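Long-range contacts in fumarylacetoacetate hydrolase (Burkholderia xenovorans, PDB 5TI1), which probably hydrolyses fumarylacetoacetate to fumarate and acetoacetate, the last step of phenylalanine and tyrosine breakdown, with a bound magnesium ion: residues B[149-154]-B[370-375]; B[227-232]-B[253-258]. All blocks are in the same frame, centred on the assembly; numbering follows the deposited sequence. Where two conformers were deposited one is given.

Contact 1: B[149-154]-B[370-375]. With MG (magnesium ion), chain K.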
ATOM      1  N   PRO B 149      -3.293  -2.307   6.316  1.00 22.18           N
ATOM      2  CA  PRO B 149      -3.930  -2.070   5.011  1.00 22.19           C
ATOM      3  C   PRO B 149      -3.095  -1.176   4.110  1.00 23.54           C
ATOM      4  O   PRO B 149      -3.062  -1.384   2.886  1.00 30.98           O
ATOM      5  CB  PRO B 149      -5.271  -1.408   5.391  1.00 22.48           C
ATOM      6  CG  PRO B 149      -5.471  -1.713   6.852  1.00 26.66           C
ATOM      7  CD  PRO B 149      -4.069  -1.709   7.417  1.00 26.79           C
ATOM      8  N   GLY B 150      -2.435  -0.174   4.687  1.00 24.30           N
ATOM      9  CA  GLY B 150      -1.582   0.760   3.977  1.00 22.22           C
ATOM     10  C   GLY B 150      -0.431   1.232   4.844  1.00 23.31           C
ATOM     11  O   GLY B 150      -0.594   1.461   6.048  1.00 24.25           O
ATOM     12  N   TYR B 151       0.742   1.384   4.235  1.00 22.38           N
ATOM     13  CA  TYR B 151       1.934   1.886   4.905  1.00 22.61           C
ATOM     14  C   TYR B 151       2.409   3.134   4.170  1.00 23.05           C
ATOM     15  O   TYR B 151       2.666   3.094   2.964  1.00 27.02           O
ATOM     16  CB  TYR B 151       3.025   0.803   4.965  1.00 22.46           C
ATOM     17  CG  TYR B 151       4.422   1.303   5.264  1.00 22.83           C
ATOM     18  CD1 TYR B 151       4.652   2.234   6.270  1.00 23.22           C
ATOM     19  CD2 TYR B 151       5.524   0.824   4.538  1.00 27.14           C
ATOM     20  CE1 TYR B 151       5.944   2.694   6.552  1.00 23.71           C
ATOM     21  CE2 TYR B 151       6.805   1.275   4.805  1.00 27.80           C
ATOM     22  CZ  TYR B 151       7.009   2.210   5.813  1.00 28.95           C
ATOM     23  OH  TYR B 151       8.278   2.662   6.079  1.00 28.28           O
ATOM     24  N   THR B 152       2.472   4.244   4.892  1.00 23.46           N
ATOM     25  CA  THR B 152       2.908   5.532   4.382  1.00 24.06           C
ATOM     26  C   THR B 152       4.159   5.949   5.142  1.00 24.56           C
ATOM     27  O   THR B 152       4.247   5.733   6.354  1.00 24.57           O
ATOM     28  CB  THR B 152       1.813   6.592   4.583  1.00 24.34           C
ATOM     29  OG1 THR B 152       0.631   6.217   3.862  1.00 26.91           O
ATOM     30  CG2 THR B 152       2.297   7.960   4.127  1.00 25.11           C
ATOM     31  N   ASP B 153       5.116   6.563   4.451  1.00 25.11           N
ATOM     32  CA  ASP B 153       6.340   6.998   5.116  1.00 30.80           C
ATOM     33  C   ASP B 153       6.592   8.471   4.834  1.00 33.28           C
ATOM     34  O   ASP B 153       6.523   8.909   3.681  1.00 31.99           O
ATOM     35  CB  ASP B 153       7.544   6.164   4.686  1.00 25.72           C
ATOM     36  CG  ASP B 153       8.737   6.357   5.602  1.00 31.63           C
ATOM     37  OD1 ASP B 153       8.535   6.636   6.814  1.00 30.83           O
ATOM     38  OD2 ASP B 153       9.871   6.244   5.100  1.00 37.07           O
ATOM     39  N   PHE B 154       6.871   9.229   5.889  1.00 27.35           N
ATOM     40  CA  PHE B 154       7.121  10.646   5.753  1.00 28.42           C
ATOM     41  C   PHE B 154       8.625  10.906   5.798  1.00 33.86           C
ATOM     42  O   PHE B 154       9.438   9.992   5.602  1.00 31.72           O
ATOM     43  CB  PHE B 154       6.332  11.400   6.832  1.00 35.98           C
ATOM     44  CG  PHE B 154       4.849  11.362   6.605  1.00 35.25           C
ATOM     45  CD1 PHE B 154       4.235  12.308   5.784  1.00 32.30           C
ATOM     46  CD2 PHE B 154       4.073  10.355   7.165  1.00 27.30           C
ATOM     47  CE1 PHE B 154       2.866  12.262   5.544  1.00 28.62           C
ATOM     48  CE2 PHE B 154       2.700  10.300   6.926  1.00 30.30           C
ATOM     49  CZ  PHE B 154       2.099  11.257   6.112  1.00 28.31           C
ATOM     50  N   GLY B 370      -5.342   0.115  11.410  1.00 22.95           N
ATOM     51  CA  GLY B 370      -4.159  -0.691  11.163  1.00 24.18           C
ATOM     52  C   GLY B 370      -3.156  -0.088  10.201  1.00 21.26           C
ATOM     53  O   GLY B 370      -2.049  -0.631  10.069  1.00 21.11           O
ATOM     54  N   ASP B 371      -3.517   0.989   9.492  1.00 23.37           N
ATOM     55  CA  ASP B 371      -2.549   1.708   8.669  1.00 21.00           C
ATOM     56  C   ASP B 371      -1.333   2.112   9.511  1.00 23.53           C
ATOM     57  O   ASP B 371      -1.442   2.416  10.703  1.00 22.59           O
ATOM     58  CB  ASP B 371      -3.174   2.963   8.058  1.00 21.06           C
ATOM     59  CG  ASP B 371      -4.020   2.682   6.816  1.00 28.39           C
ATOM     60  OD1 ASP B 371      -3.991   1.564   6.254  1.00 20.41           O
ATOM     61  OD2 ASP B 371      -4.731   3.614   6.389  1.00 25.41           O
ATOM     62  N   LEU B 372      -0.171   2.130   8.868  1.00 22.52           N
ATOM     63  CA  LEU B 372       1.106   2.410   9.511  1.00 23.46           C
ATOM     64  C   LEU B 372       1.705   3.656   8.881  1.00 25.10           C
ATOM     65  O   LEU B 372       1.813   3.750   7.652  1.00 28.36           O
ATOM     66  CB  LEU B 372       2.061   1.224   9.346  1.00 25.21           C
ATOM     67  CG  LEU B 372       3.466   1.340   9.939  1.00 22.62           C
ATOM     68  CD1 LEU B 372       3.401   1.388  11.456  1.00 23.52           C
ATOM     69  CD2 LEU B 372       4.318   0.163   9.457  1.00 22.09           C
ATOM     70  N   MET B 373       2.106   4.604   9.714  1.00 23.67           N
ATOM     71  CA  MET B 373       2.607   5.884   9.230  1.00 31.26           C
ATOM     72  C   MET B 373       3.994   6.116   9.817  1.00 31.96           C
ATOM     73  O   MET B 373       4.138   6.357  11.023  1.00 34.25           O
ATOM     74  CB  MET B 373       1.615   7.003   9.576  1.00 27.35           C
ATOM     75  CG  MET B 373       0.209   6.628   9.107  1.00 31.63           C
ATOM     76  SD  MET B 373      -0.725   7.966   8.383  1.00 38.41           S
ATOM     77  CE  MET B 373      -2.183   7.093   7.811  1.00 39.90           C
ATOM     78  N   GLY B 374       5.011   6.016   8.964  1.00 29.32           N
ATOM     79  CA  GLY B 374       6.379   6.171   9.421  1.00 26.82           C
ATOM     80  C   GLY B 374       6.762   7.639   9.505  1.00 26.85           C
ATOM     81  O   GLY B 374       6.419   8.445   8.643  1.00 30.46           O
ATOM     82  N   SER B 375       7.502   7.980  10.561  1.00 28.96           N
ATOM     83  CA  SER B 375       7.814   9.381  10.822  1.00 31.93           C
ATOM     84  C   SER B 375       8.758   9.965   9.782  1.00 32.03           C
ATOM     85  O   SER B 375       8.782  11.186   9.599  1.00 30.41           O
ATOM     86  CB  SER B 375       8.437   9.523  12.216  1.00 30.45           C
ATOM     87  OG  SER B 375       9.635   8.764  12.303  1.00 30.47           O
TER
HETATM   88 MG    MG K 501      12.081   6.199   5.567  1.00 28.96          MG
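Tyr151, Asp153 and Leu372 all hold CG anti to the backbone N, with chi1 of 163°, -166° and 179°. This sets the Tyr151 ring and the Leu372 branch side by side on one face of the sheet, pointing the same way. The same torsion carries the Asp153 carboxylate out to the magnesium. CD2 of Leu372 meets CD1 of Tyr151 at 3.8 Å. The ring turns its edge to the Leu372 carbonyl O, which lies in the ring plane. Thr152 and Met373 occupy the other face, where helix 353-362 covers Met373 and His360 bonds to Thr152 OG1. Between the two faces, strands 151-154 and 372-374 run parallel. Four backbone hydrogen bonds, three of them nearly straight, join them, from Leu372 N to Gly150 O, Thr152 N to Leu372 O, Gly374 N to Thr152 O and Phe154 N to Gly374 O. The Gly374 N to Thr152 O bond is the shortest at 2.7 Å. The Phe154 N-H approaches from above the plane of the Gly374 carbonyl, and the Phe154 ring edge borders the same oxygen. At the other end, Asp371 OD1 lies 3.3 Å from Pro149 CB, while its OD2 bonds to Arg368 N and makes a salt bridge with Arg189 of the second subunit. Asp153 OD2 binds magnesium at 2.3 Å, together with Glu226, Glu228 and Asp260. Asp153 OD1 lies over the Gly374 backbone, 3.3 Å from its carbonyl O, a contact between two acceptors. The cation would probably favour an ionised Asp153, while the close acceptors around OD1 work against it.

Contact 2: B[227-232]-B[253-258]; sequences LETGFV and FGMVLL. With MG (magnesium ion), chain K.
An antiparallel pairing of two strands, 227-232 and 253-258, lies in the buried centre of the chain. Both belong to the mixed sheet that carries the metal site. Hydrogen-bonded pairs (Glu228-Leu258, Gly230-Val256) alternate with non-hydrogen-bonded ones (Thr229-Leu257, Phe231-Met255). Gly230 and Val256 form the most regular rung, with Gly230 N to Val256 O at 2.9 Å and Val256 N to Gly230 O at 2.8 Å. The second bond lies nearly along the C=O axis, whereas the Gly230 N-H reaches its acceptor from above the carbonyl plane. At the Glu228 end, Leu258 N bonds to Glu228 O, and the return bond from Glu228 N to Leu258 O is weak, bent to 127°. Phe253 N closes the far end on Val232 O. The segments cross at 150°, as in a twisted sheet. In the FAH family fold, this sheet brings acidic residues from strands 151-154, 223-233 and 252-263 to one metal. Glu228 supplies OE1 at 2.2 Å from magnesium, beside Asp153, Glu226 and Asp260. Its chain is extended beyond CG, and Leu258 runs alongside it, with CD2 4.0 Å from OE2. Gly376 N donates to that OE2, so both carboxylate oxygens have partners. Leu258 CD1 lies 4.1 Å from Gly230 CA. Diagonally across the register, Thr229 and Met255 cross obliquely. In one of two modelled conformers, Met255 bends at its last torsion and SD meets Thr229 CB at 3.6 Å. Phe231 holds CG between N and the carbonyl carbon (chi1 62°), and its ring leads away to helix 353-362.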
ATOM      1  N   LEU B 227      16.165   5.004  11.165  1.00 30.40           N
ATOM      2  CA  LEU B 227      15.550   5.018  12.484  1.00 40.23           C
ATOM      3  C   LEU B 227      14.297   5.875  12.439  1.00 38.24           C
ATOM      4  O   LEU B 227      14.371   7.069  12.121  1.00 36.37           O
ATOM      5  CB  LEU B 227      16.528   5.565  13.525  1.00 32.35           C
ATOM      6  CG  LEU B 227      15.874   6.029  14.833  1.00 41.55           C
ATOM      7  CD1 LEU B 227      15.358   4.850  15.625  1.00 41.05           C
ATOM      8  CD2 LEU B 227      16.877   6.805  15.667  1.00 39.52           C
ATOM      9  N   GLU B 228      13.152   5.267  12.749  1.00 29.90           N
ATOM     10  CA  GLU B 228      11.869   5.954  12.693  1.00 29.72           C
ATOM     11  C   GLU B 228      10.945   5.414  13.774  1.00 29.65           C
ATOM     12  O   GLU B 228      11.201   4.378  14.387  1.00 30.35           O
ATOM     13  CB  GLU B 228      11.189   5.765  11.331  1.00 28.47           C
ATOM     14  CG  GLU B 228      12.051   6.108  10.133  1.00 37.25           C
ATOM     15  CD  GLU B 228      11.263   6.119   8.850  1.00 31.61           C
ATOM     16  OE1 GLU B 228      11.873   5.998   7.769  1.00 27.23           O
ATOM     17  OE2 GLU B 228      10.029   6.247   8.935  1.00 29.37           O
ATOM     18  N   THR B 229       9.840   6.120  13.983  1.00 29.79           N
ATOM     19  CA  THR B 229       8.681   5.545  14.643  1.00 32.24           C
ATOM     20  C   THR B 229       7.554   5.382  13.627  1.00 35.32           C
ATOM     21  O   THR B 229       7.492   6.074  12.605  1.00 31.15           O
ATOM     22  CB  THR B 229       8.187   6.422  15.789  1.00 30.68           C
ATOM     23  OG1 THR B 229       7.663   7.622  15.234  1.00 30.87           O
ATOM     24  CG2 THR B 229       9.336   6.768  16.764  1.00 32.13           C
ATOM     25  N   GLY B 230       6.649   4.458  13.918  1.00 27.76           N
ATOM     26  CA  GLY B 230       5.437   4.371  13.126  1.00 26.58           C
ATOM     27  C   GLY B 230       4.229   4.479  14.023  1.00 36.24           C
ATOM     28  O   GLY B 230       4.187   3.839  15.079  1.00 38.71           O
ATOM     29  N   PHE B 231       3.249   5.294  13.655  1.00 29.51           N
ATOM     30  CA  PHE B 231       2.007   5.276  14.406  1.00 28.36           C
ATOM     31  C   PHE B 231       0.938   4.523  13.627  1.00 25.92           C
ATOM     32  O   PHE B 231       0.989   4.418  12.400  1.00 27.18           O
ATOM     33  CB  PHE B 231       1.538   6.685  14.793  1.00 28.11           C
ATOM     34  CG  PHE B 231       1.230   7.620  13.641  1.00 31.08           C
ATOM     35  CD1 PHE B 231      -0.072   7.770  13.172  1.00 31.27           C
ATOM     36  CD2 PHE B 231       2.216   8.433  13.104  1.00 28.76           C
ATOM     37  CE1 PHE B 231      -0.374   8.688  12.165  1.00 27.44           C
ATOM     38  CE2 PHE B 231       1.914   9.356  12.095  1.00 32.19           C
ATOM     39  CZ  PHE B 231       0.616   9.481  11.631  1.00 27.33           C
ATOM     40  N   VAL B 232      -0.011   3.961  14.365  1.00 29.03           N
ATOM     41  CA  VAL B 232      -0.990   3.027  13.828  1.00 25.07           C
ATOM     42  C   VAL B 232      -2.369   3.672  13.934  1.00 25.54           C
ATOM     43  O   VAL B 232      -2.742   4.181  14.997  1.00 35.43           O
ATOM     44  CB  VAL B 232      -0.916   1.681  14.573  1.00 33.97           C
ATOM     45  CG1 VAL B 232      -2.086   0.795  14.224  1.00 26.61           C
ATOM     46  CG2 VAL B 232       0.424   0.964  14.255  1.00 24.76           C
ATOM     47  N   PHE B 253      -3.999   5.215  17.266  1.00 30.29           N
ATOM     48  CA  PHE B 253      -4.084   4.214  18.324  1.00 31.62           C
ATOM     49  C   PHE B 253      -2.807   4.146  19.161  1.00 30.12           C
ATOM     50  O   PHE B 253      -2.861   4.153  20.392  1.00 34.68           O
ATOM     51  CB  PHE B 253      -4.392   2.841  17.709  1.00 30.71           C
ATOM     52  CG  PHE B 253      -4.323   1.703  18.688  1.00 35.01           C
ATOM     53  CD1 PHE B 253      -5.219   1.632  19.752  1.00 31.72           C
ATOM     54  CD2 PHE B 253      -3.371   0.692  18.535  1.00 31.43           C
ATOM     55  CE1 PHE B 253      -5.166   0.581  20.658  1.00 31.43           C
ATOM     56  CE2 PHE B 253      -3.304  -0.367  19.436  1.00 30.96           C
ATOM     57  CZ  PHE B 253      -4.205  -0.423  20.503  1.00 30.57           C
ATOM     58  N   GLY B 254      -1.657   4.056  18.513  1.00 31.68           N
ATOM     59  CA  GLY B 254      -0.420   3.900  19.246  1.00 33.94           C
ATOM     60  C   GLY B 254       0.773   3.974  18.319  1.00 38.03           C
ATOM     61  O   GLY B 254       0.651   4.349  17.150  1.00 33.14           O
ATOM     62  N   MET B 255       1.934   3.570  18.848  1.00 34.58           N
ATOM     63  CA  MET B 255       3.196   3.737  18.143  0.50 29.72           C
ATOM     64  C   MET B 255       4.046   2.484  18.280  1.00 32.96           C
ATOM     65  O   MET B 255       3.939   1.744  19.265  1.00 36.18           O
ATOM     66  CB  MET B 255       3.966   4.944  18.683  0.50 31.03           C
ATOM     67  CG  MET B 255       5.098   5.415  17.808  0.50 30.78           C
ATOM     68  SD  MET B 255       5.908   6.836  18.558  0.50 34.33           S
ATOM     69  CE  MET B 255       4.576   8.036  18.566  0.50 32.99           C
ATOM     70  N   VAL B 256       4.890   2.257  17.272  1.00 30.71           N
ATOM     71  CA  VAL B 256       5.908   1.219  17.275  1.00 28.32           C
ATOM     72  C   VAL B 256       7.223   1.852  16.828  1.00 31.27           C
ATOM     73  O   VAL B 256       7.257   2.973  16.323  1.00 30.11           O
ATOM     74  CB  VAL B 256       5.546   0.037  16.355  1.00 32.17           C
ATOM     75  CG1 VAL B 256       4.300  -0.676  16.863  1.00 36.53           C
ATOM     76  CG2 VAL B 256       5.378   0.525  14.915  1.00 25.99           C
ATOM     77  N   LEU B 257       8.312   1.112  17.015  1.00 28.69           N
ATOM     78  CA  LEU B 257       9.577   1.453  16.376  1.00 39.49           C
ATOM     79  C   LEU B 257       9.592   0.895  14.958  1.00 32.85           C
ATOM     80  O   LEU B 257       8.998  -0.145  14.681  1.00 26.51           O
ATOM     81  CB  LEU B 257      10.755   0.886  17.168  1.00 29.47           C
ATOM     82  CG  LEU B 257      10.826   1.302  18.647  1.00 35.31           C
ATOM     83  CD1 LEU B 257      11.927   0.550  19.372  1.00 31.60           C
ATOM     84  CD2 LEU B 257      11.031   2.791  18.776  1.00 32.50           C
ATOM     85  N   LEU B 258      10.289   1.587  14.057  1.00 27.34           N
ATOM     86  CA  LEU B 258      10.224   1.275  12.630  1.00 26.23           C
ATOM     87  C   LEU B 258      11.593   1.502  12.008  1.00 26.50           C
ATOM     88  O   LEU B 258      12.133   2.611  12.070  1.00 28.70           O
ATOM     89  CB  LEU B 258       9.154   2.128  11.926  1.00 25.84           C
ATOM     90  CG  LEU B 258       8.759   1.774  10.479  1.00 28.08           C
ATOM     91  CD1 LEU B 258       7.340   2.303  10.139  1.00 25.40           C
ATOM     92  CD2 LEU B 258       9.758   2.302   9.471  1.00 24.82           C
TER
HETATM   93 MG    MG K 501      12.081   6.199   5.567  1.00 28.96          MG

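From the N terminus, the chain first passes through 149-154, then 227-232. It turns back after about 20 residues, and 253-258 closes the short loop of contact 2. More than a hundred residues later, 370-375 returns to pair with 149-154. Contact 1 thus closes a long loop, and contact 2 is nested inside it. Strand 372-374 lies between 151-154 and 223-233, so the strands run 151-154, 372-374, 223-233, 252-263 across one sheet. The two contacts also meet directly: Ser375 N lies 2.8 Å from Thr229 O, a probable hydrogen bond. Asp153 OD1 and Glu228 OE2 come within 2.6 Å beside the shared magnesium. This is consistent with a shared proton, though the metal would lower both pKa values.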